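Local coordinates for protein spore germination lipase LipC (PDB 6NKD) that probably hydrolyses lipid esters as a GDSL-family lipase of the SGNH hydrolase clan, with a likely role in spore germination, at residues T2-A7 with E40-V45; A58-P63 with E116-I121; A72-I77 with R128-L133. One frame throughout, in Å; residues are numbered along the deposited sequence.

Contact 1: T2-A7 with E40-V45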
ATOM      1  N   THR A   2     -15.167 -29.479   4.023  1.00 95.38           N
ATOM      2  CA  THR A   2     -14.402 -28.247   3.863  1.00 92.36           C
ATOM      3  C   THR A   2     -12.905 -28.504   4.012  1.00 91.84           C
ATOM      4  O   THR A   2     -12.448 -28.995   5.044  1.00 93.97           O
ATOM      5  CB  THR A   2     -14.834 -27.177   4.883  1.00 93.14           C
ATOM      6  OG1 THR A   2     -16.203 -26.818   4.651  1.00 95.00           O
ATOM      7  CG2 THR A   2     -13.962 -25.937   4.757  1.00 89.13           C
ATOM      8  N   LEU A   3     -12.147 -28.166   2.972  1.00 88.94           N
ATOM      9  CA  LEU A   3     -10.705 -28.362   2.971  1.00 87.90           C
ATOM     10  C   LEU A   3     -10.001 -27.112   3.482  1.00 88.09           C
ATOM     11  O   LEU A   3     -10.445 -25.987   3.235  1.00 86.43           O
ATOM     12  CB  LEU A   3     -10.207 -28.703   1.566  1.00 83.98           C
ATOM     13  CG  LEU A   3     -10.763 -29.978   0.932  1.00 84.83           C
ATOM     14  CD1 LEU A   3     -10.247 -30.134  -0.487  1.00 81.81           C
ATOM     15  CD2 LEU A   3     -10.408 -31.197   1.771  1.00 87.70           C
ATOM     16  N   GLN A   4      -8.900 -27.319   4.198  1.00 90.83           N
ATOM     17  CA  GLN A   4      -8.086 -26.236   4.733  1.00 92.50           C
ATOM     18  C   GLN A   4      -6.770 -26.202   3.968  1.00 89.70           C
ATOM     19  O   GLN A   4      -6.031 -27.191   3.952  1.00 93.07           O
ATOM     20  CB  GLN A   4      -7.837 -26.423   6.230  1.00100.14           C
ATOM     21  CG  GLN A   4      -7.786 -25.126   7.028  1.00103.73           C
ATOM     22  CD  GLN A   4      -9.168 -24.599   7.378  1.00105.88           C
ATOM     23  OE1 GLN A   4     -10.182 -25.224   7.063  1.00105.79           O
ATOM     24  NE2 GLN A   4      -9.213 -23.447   8.037  1.00107.37           N
ATOM     25  N   TYR A   5      -6.487 -25.070   3.331  1.00 84.10           N
ATOM     26  CA  TYR A   5      -5.285 -24.895   2.521  1.00 79.01           C
ATOM     27  C   TYR A   5      -4.500 -23.717   3.081  1.00 78.54           C
ATOM     28  O   TYR A   5      -4.967 -22.574   3.035  1.00 77.58           O
ATOM     29  CB  TYR A   5      -5.650 -24.679   1.051  1.00 74.12           C
ATOM     30  CG  TYR A   5      -4.562 -24.045   0.211  1.00 68.64           C
ATOM     31  CD1 TYR A   5      -3.269 -24.554   0.204  1.00 67.46           C
ATOM     32  CD2 TYR A   5      -4.837 -22.949  -0.596  1.00 64.53           C
ATOM     33  CE1 TYR A   5      -2.277 -23.976  -0.566  1.00 63.98           C
ATOM     34  CE2 TYR A   5      -3.852 -22.365  -1.371  1.00 61.57           C
ATOM     35  CZ  TYR A   5      -2.575 -22.882  -1.354  1.00 61.02           C
ATOM     36  OH  TYR A   5      -1.592 -22.305  -2.126  1.00 58.00           O
ATOM     37  N   THR A   6      -3.314 -23.996   3.615  1.00 80.45           N
ATOM     38  CA  THR A   6      -2.426 -22.958   4.115  1.00 81.32           C
ATOM     39  C   THR A   6      -1.326 -22.691   3.095  1.00 80.14           C
ATOM     40  O   THR A   6      -0.917 -23.579   2.344  1.00 81.64           O
ATOM     41  CB  THR A   6      -1.822 -23.346   5.471  1.00 86.33           C
ATOM     42  OG1 THR A   6      -1.381 -22.166   6.155  1.00 89.70           O
ATOM     43  CG2 THR A   6      -0.636 -24.287   5.301  1.00 88.61           C
ATOM     44  N   ALA A   7      -0.868 -21.441   3.058  1.00 78.10           N
ATOM     45  CA  ALA A   7       0.137 -21.022   2.092  1.00 76.19           C
ATOM     46  C   ALA A   7       1.186 -20.175   2.792  1.00 73.53           C
ATOM     47  O   ALA A   7       0.847 -19.214   3.491  1.00 74.07           O
ATOM     48  CB  ALA A   7      -0.492 -20.238   0.935  1.00 75.51           C
ATOM     49  N   GLU A  40     -15.648 -26.908  -1.047  1.00 85.12           N
ATOM     50  CA  GLU A  40     -15.178 -25.582  -0.671  1.00 80.24           C
ATOM     51  C   GLU A  40     -13.848 -25.681   0.068  1.00 76.39           C
ATOM     52  O   GLU A  40     -13.549 -26.682   0.725  1.00 76.88           O
ATOM     53  CB  GLU A  40     -16.217 -24.876   0.206  1.00 82.17           C
ATOM     54  CG  GLU A  40     -17.600 -24.745  -0.421  1.00 83.47           C
ATOM     55  CD  GLU A  40     -17.839 -23.382  -1.049  1.00 82.97           C
ATOM     56  OE1 GLU A  40     -16.994 -22.934  -1.853  1.00 80.23           O
ATOM     57  OE2 GLU A  40     -18.872 -22.757  -0.730  1.00 87.11           O
ATOM     58  N   VAL A  41     -13.043 -24.627  -0.043  1.00 72.38           N
ATOM     59  CA  VAL A  41     -11.703 -24.598   0.530  1.00 69.22           C
ATOM     60  C   VAL A  41     -11.549 -23.333   1.362  1.00 66.89           C
ATOM     61  O   VAL A  41     -11.881 -22.235   0.901  1.00 65.67           O
ATOM     62  CB  VAL A  41     -10.614 -24.663  -0.561  1.00 62.64           C
ATOM     63  CG1 VAL A  41      -9.247 -24.329   0.023  1.00 61.49           C
ATOM     64  CG2 VAL A  41     -10.595 -26.040  -1.208  1.00 63.42           C
ATOM     65  N   SER A  42     -11.055 -23.490   2.588  1.00 67.19           N
ATOM     66  CA  SER A  42     -10.689 -22.361   3.431  1.00 66.70           C
ATOM     67  C   SER A  42      -9.203 -22.074   3.262  1.00 64.57           C
ATOM     68  O   SER A  42      -8.382 -22.998   3.265  1.00 64.42           O
ATOM     69  CB  SER A  42     -11.012 -22.648   4.897  1.00 70.30           C
ATOM     70  OG  SER A  42     -10.638 -21.556   5.720  1.00 70.67           O
ATOM     71  N   LEU A  43      -8.861 -20.798   3.114  1.00 63.50           N
ATOM     72  CA  LEU A  43      -7.502 -20.377   2.803  1.00 60.40           C
ATOM     73  C   LEU A  43      -6.944 -19.522   3.931  1.00 61.36           C
ATOM     74  O   LEU A  43      -7.609 -18.595   4.404  1.00 62.34           O
ATOM     75  CB  LEU A  43      -7.460 -19.600   1.484  1.00 57.60           C
ATOM     76  CG  LEU A  43      -6.150 -18.887   1.140  1.00 55.38           C
ATOM     77  CD1 LEU A  43      -4.997 -19.876   1.052  1.00 55.02           C
ATOM     78  CD2 LEU A  43      -6.290 -18.097  -0.155  1.00 53.23           C
ATOM     79  N   ILE A  44      -5.723 -19.838   4.355  1.00 61.71           N
ATOM     80  CA  ILE A  44      -4.958 -19.022   5.290  1.00 63.71           C
ATOM     81  C   ILE A  44      -3.591 -18.769   4.671  1.00 63.09           C
ATOM     82  O   ILE A  44      -2.964 -19.692   4.139  1.00 62.51           O
ATOM     83  CB  ILE A  44      -4.817 -19.698   6.671  1.00 67.14           C
ATOM     84  CG1 ILE A  44      -6.189 -20.072   7.244  1.00 70.72           C
ATOM     85  CG2 ILE A  44      -4.087 -18.785   7.633  1.00 67.81           C
ATOM     86  CD1 ILE A  44      -6.590 -21.515   7.002  1.00 70.97           C
ATOM     87  N   VAL A  45      -3.130 -17.520   4.731  1.00 63.30           N
ATOM     88  CA  VAL A  45      -1.896 -17.106   4.068  1.00 61.12           C
ATOM     89  C   VAL A  45      -0.986 -16.437   5.087  1.00 63.63           C
ATOM     90  O   VAL A  45      -1.375 -15.446   5.717  1.00 65.19           O
ATOM     91  CB  VAL A  45      -2.167 -16.155   2.888  1.00 58.64           C
ATOM     92  CG1 VAL A  45      -0.862 -15.571   2.365  1.00 56.40           C
ATOM     93  CG2 VAL A  45      -2.912 -16.883   1.779  1.00 58.26           C
TER
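Tyr5 and Leu43 both carry CG anti to the backbone N (chi1 161° and 170°), which sends their side chains out side by side on one face of the sheet, and Leu43 CD1 reaches the ring atom Tyr5 CD2 at 3.5 Å in an oblique approach. At the root of the tyrosine side chain, Val41 CG1 packs on Tyr5 CB at 3.8 Å. On the other face, Gln4 bends at chi2 (81°), which brings CD alongside Ser42, 3.7 Å from Ser42 CB; Gln4 NE2 lies 3.4 Å from Ile44 CD1.

The backbones join as parallel strands in which Leu3 and Tyr5 each use both N-H and C=O. Leu3 N binds Glu40 O and Leu3 O accepts from Ser42 N; Tyr5 N binds Ser42 O at 2.8 Å, Tyr5 O takes Ile44 N at 3.1 Å, and Ala7 N closes the series on Ile44 O. Beta-branched Val41 and Ile44 suit the extended backbone, and small Ser42 leaves room for the glutamine amide.

Tyr5 OH is hydrogen-bonded to Thr76, and Ser42 OG makes a weak hydrogen bond to Val41 O of the second subunit. Both faces thus meet helices, 25-37 on the largely apolar Leu3, Tyr5 and Leu43 side and 63-71 on the Gln4 and Ile44 side, whose more mixed chemistry also serves a subunit interface.

Contact 2: A58-P63 with E116-I121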
ATOM      1  N   ALA A  58      11.374 -20.824  10.845  1.00 81.92           N
ATOM      2  CA  ALA A  58      11.164 -20.408  12.227  1.00 86.35           C
ATOM      3  C   ALA A  58       9.705 -20.088  12.522  1.00 85.26           C
ATOM      4  O   ALA A  58       9.317 -20.060  13.695  1.00 89.57           O
ATOM      5  CB  ALA A  58      12.041 -19.198  12.550  1.00 88.81           C
HETATM    6  N   MSE A  59       8.894 -19.846  11.497  1.00 80.71           N
HETATM    7  CA  MSE A  59       7.475 -19.572  11.695  1.00 80.45           C
HETATM    8  C   MSE A  59       6.734 -20.811  12.170  1.00 83.35           C
HETATM    9  O   MSE A  59       5.758 -20.714  12.913  1.00 84.70           O
HETATM   10  CB  MSE A  59       6.828 -19.072  10.404  1.00 76.07           C
HETATM   11  CG  MSE A  59       7.401 -17.791   9.846  1.00 75.77           C
HETATM   12 SE   MSE A  59       6.410 -17.264   8.259  0.55 72.61          SE
HETATM   13  CE  MSE A  59       5.943 -19.036   7.594  1.00 70.61           C
ATOM     14  N   LEU A  60       7.202 -21.981  11.730  1.00 84.28           N
ATOM     15  CA  LEU A  60       6.503 -23.226  12.019  1.00 88.74           C
ATOM     16  C   LEU A  60       6.449 -23.546  13.508  1.00 97.83           C
ATOM     17  O   LEU A  60       5.682 -24.430  13.903  1.00100.24           O
ATOM     18  CB  LEU A  60       7.157 -24.381  11.257  1.00 86.61           C
ATOM     19  CG  LEU A  60       7.120 -24.262   9.732  1.00 80.69           C
ATOM     20  CD1 LEU A  60       7.548 -25.568   9.079  1.00 79.18           C
ATOM     21  CD2 LEU A  60       5.737 -23.844   9.253  1.00 77.89           C
ATOM     22  N   ASN A  61       7.234 -22.861  14.337  1.00103.67           N
ATOM     23  CA  ASN A  61       7.129 -23.021  15.780  1.00110.19           C
ATOM     24  C   ASN A  61       6.125 -22.062  16.405  1.00110.00           C
ATOM     25  O   ASN A  61       5.816 -22.203  17.594  1.00114.70           O
ATOM     26  CB  ASN A  61       8.499 -22.831  16.441  1.00116.18           C
ATOM     27  CG  ASN A  61       8.771 -23.867  17.517  1.00125.46           C
ATOM     28  OD1 ASN A  61       8.261 -24.986  17.457  1.00126.50           O
ATOM     29  ND2 ASN A  61       9.576 -23.498  18.507  1.00133.47           N
ATOM     30  N   GLU A  62       5.615 -21.101  15.641  1.00105.66           N
ATOM     31  CA  GLU A  62       4.592 -20.202  16.153  1.00106.41           C
ATOM     32  C   GLU A  62       3.329 -20.998  16.462  1.00104.72           C
ATOM     33  O   GLU A  62       2.909 -21.826  15.640  1.00103.07           O
ATOM     34  CB  GLU A  62       4.285 -19.102  15.137  1.00104.05           C
ATOM     35  CG  GLU A  62       3.953 -17.753  15.749  1.00107.27           C
ATOM     36  CD  GLU A  62       5.193 -16.961  16.104  1.00109.45           C
ATOM     37  OE1 GLU A  62       6.268 -17.256  15.542  1.00107.99           O
ATOM     38  OE2 GLU A  62       5.095 -16.042  16.945  1.00113.13           O
ATOM     39  N   PRO A  63       2.698 -20.790  17.620  1.00105.15           N
ATOM     40  CA  PRO A  63       1.533 -21.620  17.967  1.00104.42           C
ATOM     41  C   PRO A  63       0.367 -21.456  17.008  1.00 99.61           C
ATOM     42  O   PRO A  63      -0.275 -22.449  16.648  1.00 98.35           O
ATOM     43  CB  PRO A  63       1.184 -21.152  19.388  1.00108.83           C
ATOM     44  CG  PRO A  63       1.765 -19.780  19.494  1.00109.17           C
ATOM     45  CD  PRO A  63       3.011 -19.799  18.664  1.00107.03           C
ATOM     46  N   GLU A 116      10.706 -31.380   7.328  1.00 99.88           N
ATOM     47  CA  GLU A 116      10.810 -32.265   8.482  1.00103.03           C
ATOM     48  C   GLU A 116       9.937 -31.791   9.636  1.00103.51           C
ATOM     49  O   GLU A 116       9.449 -32.613  10.421  1.00106.03           O
ATOM     50  CB  GLU A 116      12.273 -32.375   8.919  1.00106.70           C
ATOM     51  CG  GLU A 116      12.504 -33.189  10.186  1.00114.50           C
ATOM     52  CD  GLU A 116      12.055 -34.632  10.053  1.00119.37           C
ATOM     53  OE1 GLU A 116      12.048 -35.158   8.920  1.00118.46           O
ATOM     54  OE2 GLU A 116      11.705 -35.243  11.085  1.00123.56           O
ATOM     55  N   LYS A 117       9.719 -30.481   9.756  1.00 99.69           N
ATOM     56  CA  LYS A 117       8.881 -29.982  10.838  1.00100.14           C
ATOM     57  C   LYS A 117       7.400 -30.185  10.549  1.00 99.29           C
ATOM     58  O   LYS A 117       6.621 -30.408  11.481  1.00100.60           O
ATOM     59  CB  LYS A 117       9.175 -28.503  11.097  1.00 99.31           C
ATOM     60  CG  LYS A 117       8.610 -27.987  12.412  1.00102.14           C
ATOM     61  CD  LYS A 117       9.391 -26.785  12.915  1.00102.42           C
ATOM     62  CE  LYS A 117       8.990 -26.421  14.336  1.00105.61           C
ATOM     63  NZ  LYS A 117       9.882 -25.374  14.903  1.00105.94           N
ATOM     64  N   ILE A 118       6.998 -30.127   9.276  1.00 97.61           N
ATOM     65  CA  ILE A 118       5.591 -30.310   8.926  1.00 98.58           C
ATOM     66  C   ILE A 118       5.108 -31.693   9.345  1.00100.00           C
ATOM     67  O   ILE A 118       3.999 -31.847   9.873  1.00102.58           O
ATOM     68  CB  ILE A 118       5.379 -30.061   7.421  1.00 97.09           C
ATOM     69  CG1 ILE A 118       5.449 -28.564   7.113  1.00 74.96           C
ATOM     70  CG2 ILE A 118       4.050 -30.636   6.958  1.00 77.06           C
ATOM     71  CD1 ILE A 118       5.301 -28.232   5.643  1.00 72.52           C
ATOM     72  N   ARG A 119       5.934 -32.721   9.130  1.00 98.74           N
ATOM     73  CA  ARG A 119       5.557 -34.059   9.576  1.00 99.73           C
ATOM     74  C   ARG A 119       5.694 -34.205  11.087  1.00101.47           C
ATOM     75  O   ARG A 119       4.953 -34.984  11.699  1.00103.20           O
ATOM     76  CB  ARG A 119       6.391 -35.117   8.851  1.00100.98           C
ATOM     77  CG  ARG A 119       7.876 -34.824   8.797  1.00103.57           C
ATOM     78  CD  ARG A 119       8.412 -35.058   7.395  1.00105.27           C
ATOM     79  NE  ARG A 119       7.646 -34.304   6.406  1.00107.03           N
ATOM     80  CZ  ARG A 119       7.907 -34.292   5.103  1.00106.32           C
ATOM     81  NH1 ARG A 119       8.924 -34.993   4.619  1.00106.42           N
ATOM     82  NH2 ARG A 119       7.150 -33.576   4.283  1.00103.87           N
ATOM     83  N   GLU A 120       6.624 -33.471  11.704  1.00101.72           N
ATOM     84  CA  GLU A 120       6.686 -33.444  13.161  1.00106.75           C
ATOM     85  C   GLU A 120       5.463 -32.759  13.757  1.00108.62           C
ATOM     86  O   GLU A 120       5.042 -33.100  14.869  1.00110.52           O
ATOM     87  CB  GLU A 120       7.960 -32.742  13.629  1.00107.43           C
ATOM     88  CG  GLU A 120       9.215 -33.591  13.540  1.00109.42           C
ATOM     89  CD  GLU A 120      10.434 -32.881  14.098  1.00112.43           C
ATOM     90  OE1 GLU A 120      10.310 -31.698  14.481  1.00112.79           O
ATOM     91  OE2 GLU A 120      11.514 -33.506  14.156  1.00114.86           O
ATOM     92  N   ILE A 121       4.887 -31.795  13.039  1.00108.93           N
ATOM     93  CA  ILE A 121       3.682 -31.126  13.516  1.00112.17           C
ATOM     94  C   ILE A 121       2.478 -32.051  13.403  1.00113.84           C
ATOM     95  O   ILE A 121       1.667 -32.156  14.330  1.00 96.60           O
ATOM     96  CB  ILE A 121       3.464 -29.814  12.742  1.00 88.96           C
ATOM     97  CG1 ILE A 121       4.550 -28.797  13.095  1.00 88.30           C
ATOM     98  CG2 ILE A 121       2.080 -29.249  13.021  1.00 90.39           C
ATOM     99  CD1 ILE A 121       4.698 -27.689  12.074  1.00 84.79           C
TER
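Leu60 and Lys117 form the centre of this contact, their side chains sliding past each other in opposite directions. Lys117 leaves its helix with CG anti to the backbone N (chi1 -166°) and stays extended to the tip, so that its methylenes lie against the leucine: CD is 3.7 Å from Leu60 CB, and Lys117 CB is 3.9 Å from Leu60 CD1. The ammonium end then goes beyond the leucine to Asn61, whose side chain it crosses at about a right angle; Lys117 NZ gives a weak hydrogen bond to Asn61 OD1 at 3.0 Å. Lysine suits this border because its long aliphatic part can cover a buried leucine while its charge stays with a polar residue at the surface.

Two isoleucines of the same helix complete the apolar side. Ile118 CG1 meets Leu60 CD1 at 4.2 Å, crossing it obliquely, and Ile121 CD1 lies 4.2 Å from Leu60 CB. One helical turn separates Lys117 from Ile121, linked by Ile121 N to Lys117 O, which puts both on the side facing the leucine.

Leu60 and Asn61 are the two central residues of a type I turn, closed by the bond from Glu62 N to Met59 O at 2.8 Å. Glu62 is the N-cap of the following helix and Pro63 opens it, a position where proline is well tolerated because it needs no N-H donor.

The turn thus connects helix 53-59 to helix 63-71 and lies against the C-terminal part of helix 98-122. Ile121 also packs on Met66, Val69 and Lys70 of helix 63-71, and Ile118 leads on to Tyr129, just before strand 130-134.

Contact 3: A72-I77 with R128-L133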
ATOM      1  N   ALA A  72      -3.988 -28.148   7.862  1.00 88.62           N
ATOM      2  CA  ALA A  72      -3.909 -27.954   6.421  1.00 85.38           C
ATOM      3  C   ALA A  72      -3.888 -29.288   5.688  1.00 86.61           C
ATOM      4  O   ALA A  72      -3.089 -30.174   6.005  1.00 87.71           O
ATOM      5  CB  ALA A  72      -2.664 -27.143   6.066  1.00 80.92           C
ATOM      6  N   ASP A  73      -4.774 -29.426   4.704  1.00 87.07           N
ATOM      7  CA  ASP A  73      -4.743 -30.558   3.791  1.00 87.67           C
ATOM      8  C   ASP A  73      -3.800 -30.329   2.619  1.00 83.48           C
ATOM      9  O   ASP A  73      -3.317 -31.302   2.028  1.00 84.10           O
ATOM     10  CB  ASP A  73      -6.150 -30.848   3.259  1.00 90.84           C
ATOM     11  CG  ASP A  73      -7.179 -30.958   4.366  1.00 96.31           C
ATOM     12  OD1 ASP A  73      -6.879 -31.587   5.403  1.00 99.40           O
ATOM     13  OD2 ASP A  73      -8.289 -30.408   4.202  1.00 98.25           O
ATOM     14  N   VAL A  74      -3.540 -29.070   2.272  1.00 79.53           N
ATOM     15  CA  VAL A  74      -2.626 -28.696   1.200  1.00 75.57           C
ATOM     16  C   VAL A  74      -1.750 -27.560   1.710  1.00 72.27           C
ATOM     17  O   VAL A  74      -2.251 -26.621   2.337  1.00 72.53           O
ATOM     18  CB  VAL A  74      -3.379 -28.268  -0.076  1.00 74.86           C
ATOM     19  CG1 VAL A  74      -2.401 -27.809  -1.148  1.00 71.53           C
ATOM     20  CG2 VAL A  74      -4.246 -29.404  -0.599  1.00 78.53           C
ATOM     21  N   ILE A  75      -0.446 -27.650   1.453  1.00 69.74           N
ATOM     22  CA  ILE A  75       0.515 -26.634   1.864  1.00 66.90           C
ATOM     23  C   ILE A  75       1.364 -26.257   0.658  1.00 63.73           C
ATOM     24  O   ILE A  75       1.884 -27.135  -0.038  1.00 63.88           O
ATOM     25  CB  ILE A  75       1.413 -27.120   3.018  1.00 68.62           C
ATOM     26  CG1 ILE A  75       0.569 -27.601   4.198  1.00 72.26           C
ATOM     27  CG2 ILE A  75       2.360 -26.013   3.458  1.00 67.02           C
ATOM     28  CD1 ILE A  75       1.386 -28.085   5.374  1.00 74.63           C
ATOM     29  N   THR A  76       1.501 -24.957   0.411  1.00 60.72           N
ATOM     30  CA  THR A  76       2.373 -24.443  -0.635  1.00 58.71           C
ATOM     31  C   THR A  76       3.432 -23.546  -0.013  1.00 58.35           C
ATOM     32  O   THR A  76       3.139 -22.766   0.900  1.00 59.90           O
ATOM     33  CB  THR A  76       1.589 -23.667  -1.698  1.00 56.96           C
ATOM     34  OG1 THR A  76       0.810 -22.641  -1.070  1.00 57.76           O
ATOM     35  CG2 THR A  76       0.674 -24.602  -2.471  1.00 47.97           C
ATOM     36  N   ILE A  77       4.664 -23.662  -0.503  1.00 56.51           N
ATOM     37  CA  ILE A  77       5.796 -22.919   0.037  1.00 55.89           C
ATOM     38  C   ILE A  77       6.547 -22.263  -1.114  1.00 54.24           C
ATOM     39  O   ILE A  77       6.823 -22.909  -2.130  1.00 52.57           O
ATOM     40  CB  ILE A  77       6.742 -23.823   0.851  1.00 57.98           C
ATOM     41  CG1 ILE A  77       5.973 -24.548   1.957  1.00 59.71           C
ATOM     42  CG2 ILE A  77       7.878 -23.004   1.447  1.00 58.21           C
ATOM     43  CD1 ILE A  77       6.837 -25.439   2.817  1.00 62.20           C
ATOM     44  N   ARG A 128      -2.275 -37.924   5.014  1.00112.17           N
ATOM     45  CA  ARG A 128      -3.076 -37.468   3.888  1.00107.98           C
ATOM     46  C   ARG A 128      -2.780 -36.026   3.498  1.00101.09           C
ATOM     47  O   ARG A 128      -3.431 -35.498   2.591  1.00 99.31           O
ATOM     48  CB  ARG A 128      -4.565 -37.621   4.215  1.00111.42           C
ATOM     49  CG  ARG A 128      -5.403 -38.197   3.090  1.00113.89           C
ATOM     50  CD  ARG A 128      -6.813 -38.503   3.572  1.00118.63           C
ATOM     51  NE  ARG A 128      -7.679 -38.959   2.490  1.00121.43           N
ATOM     52  CZ  ARG A 128      -7.892 -40.236   2.186  1.00125.45           C
ATOM     53  NH1 ARG A 128      -7.299 -41.194   2.885  1.00127.58           N
ATOM     54  NH2 ARG A 128      -8.700 -40.554   1.185  1.00127.54           N
ATOM     55  N   TYR A 129      -1.823 -35.381   4.159  1.00 97.56           N
ATOM     56  CA  TYR A 129      -1.461 -34.010   3.837  1.00 92.23           C
ATOM     57  C   TYR A 129      -0.781 -33.938   2.471  1.00 87.46           C
ATOM     58  O   TYR A 129      -0.362 -34.944   1.892  1.00 88.81           O
ATOM     59  CB  TYR A 129      -0.557 -33.415   4.920  1.00 92.07           C
ATOM     60  CG  TYR A 129       0.822 -34.044   5.069  1.00 93.40           C
ATOM     61  CD1 TYR A 129       1.020 -35.411   4.899  1.00 96.63           C
ATOM     62  CD2 TYR A 129       1.924 -33.263   5.394  1.00 90.72           C
ATOM     63  CE1 TYR A 129       2.272 -35.977   5.040  1.00 96.95           C
ATOM     64  CE2 TYR A 129       3.182 -33.824   5.538  1.00 90.81           C
ATOM     65  CZ  TYR A 129       3.349 -35.180   5.360  1.00 94.24           C
ATOM     66  OH  TYR A 129       4.596 -35.743   5.502  1.00 95.77           O
ATOM     67  N   LEU A 130      -0.672 -32.714   1.956  1.00 82.46           N
ATOM     68  CA  LEU A 130      -0.143 -32.470   0.622  1.00 77.97           C
ATOM     69  C   LEU A 130       0.714 -31.216   0.647  1.00 74.21           C
ATOM     70  O   LEU A 130       0.282 -30.177   1.155  1.00 73.50           O
ATOM     71  CB  LEU A 130      -1.277 -32.313  -0.395  1.00 76.99           C
ATOM     72  CG  LEU A 130      -1.121 -33.057  -1.719  1.00 76.30           C
ATOM     73  CD1 LEU A 130      -1.164 -34.562  -1.491  1.00 80.12           C
ATOM     74  CD2 LEU A 130      -2.202 -32.619  -2.689  1.00 76.73           C
ATOM     75  N   VAL A 131       1.922 -31.311   0.097  1.00 72.39           N
ATOM     76  CA  VAL A 131       2.858 -30.193   0.053  1.00 69.31           C
ATOM     77  C   VAL A 131       3.303 -29.999  -1.388  1.00 68.21           C
ATOM     78  O   VAL A 131       3.818 -30.933  -2.014  1.00 69.14           O
ATOM     79  CB  VAL A 131       4.075 -30.414   0.966  1.00 69.91           C
ATOM     80  CG1 VAL A 131       5.063 -29.270   0.811  1.00 66.72           C
ATOM     81  CG2 VAL A 131       3.638 -30.552   2.417  1.00 71.75           C
ATOM     82  N   ARG A 132       3.102 -28.794  -1.913  1.00 68.08           N
ATOM     83  CA  ARG A 132       3.548 -28.419  -3.251  1.00 66.88           C
ATOM     84  C   ARG A 132       4.450 -27.199  -3.118  1.00 65.42           C
ATOM     85  O   ARG A 132       3.966 -26.085  -2.891  1.00 65.15           O
ATOM     86  CB  ARG A 132       2.363 -28.123  -4.173  1.00 65.11           C
ATOM     87  CG  ARG A 132       1.777 -29.338  -4.884  1.00 66.63           C
ATOM     88  CD  ARG A 132       0.885 -30.165  -3.974  1.00 69.54           C
ATOM     89  NE  ARG A 132       0.236 -31.256  -4.698  1.00 72.52           N
ATOM     90  CZ  ARG A 132       0.688 -32.505  -4.730  1.00 74.24           C
ATOM     91  NH1 ARG A 132       1.793 -32.830  -4.073  1.00 74.10           N
ATOM     92  NH2 ARG A 132       0.033 -33.433  -5.416  1.00 76.75           N
ATOM     93  N   LEU A 133       5.756 -27.403  -3.249  1.00 66.11           N
ATOM     94  CA  LEU A 133       6.723 -26.315  -3.194  1.00 66.93           C
ATOM     95  C   LEU A 133       7.202 -25.993  -4.602  1.00 66.22           C
ATOM     96  O   LEU A 133       7.501 -26.898  -5.388  1.00 67.03           O
ATOM     97  CB  LEU A 133       7.903 -26.671  -2.286  1.00 69.19           C
ATOM     98  CG  LEU A 133       8.653 -27.976  -2.548  1.00 72.92           C
ATOM     99  CD1 LEU A 133       9.908 -27.720  -3.369  1.00 75.23           C
ATOM    100  CD2 LEU A 133       8.995 -28.667  -1.239  1.00 73.19           C
TER
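Ile75 and Val131 mark the firm part of this parallel pairing. Ile75 bonds through both backbone polar atoms: its N donates to Leu130 O in a bent bond (142°), and its O accepts from Arg132 N at 2.8 Å, nearly straight at 166°. Beside these bonds Ile75 CB packs on Val131 CG2 at 4.1 Å, and on the reverse face Val74 CG2 meets Leu130 CB at 4.2 Å, the two side chains lying side by side and pointing the same way. Branched residues fill this central strand well, since their bulk near the backbone fits an extended chain between two neighbours.

Toward its C-terminal end the pairing slackens: the bond from Ile77 N to Arg132 O stretches to 3.5 Å and is weak, and Ile77 CB stands 4.4 Å from Leu133 CB. At the opposite end Arg128 is exposed to solvent, whereas Asp73 OD2 accepts a hydrogen bond from Gln4 N of strand 3-9. Arg132 is buried: NH1 donates to Pro164 O, NH2 makes a weak bond to Gly206 O, and Leu130 CD2 lies over one face of the guanidinium, toward its rim. Arginine suits the place, its long chain carrying the guanidinium to carbonyl oxygens outside the two strands.

The two strands are joined by a beta-alpha-beta crossover through helices 81-94 and 98-122. The face bearing Ile75 and Ile77 looks to helix 98-122, where Ile77 touches Met114; Val74 borders Tyr5 of strand 3-9, and Val131 and Leu133 border strand 166-169 on the far side.

In the fold
Contacts 1 and 3 lie in one parallel five-stranded sheet, order 41-47, 3-9, 74-77, 130-134, 166-169, their centres about 10 Å apart; strands 3-9 and 74-77 pair directly and so fuse the two contacts. Contact 2 stands off the sheet, its centre about 13 Å from that of contact 3 and 18 Å from that of contact 1, and reaches contact 3 where Ile118 packs on Ile75 and Ile77. Along the chain contact 1 closes first, while contacts 2 and 3 interleave, tying the helical layer to the sheet. They form part of the alpha/beta/alpha framework expected of an SGNH hydrolase, which carries the probable nucleophile Ser11 just after strand 3-9.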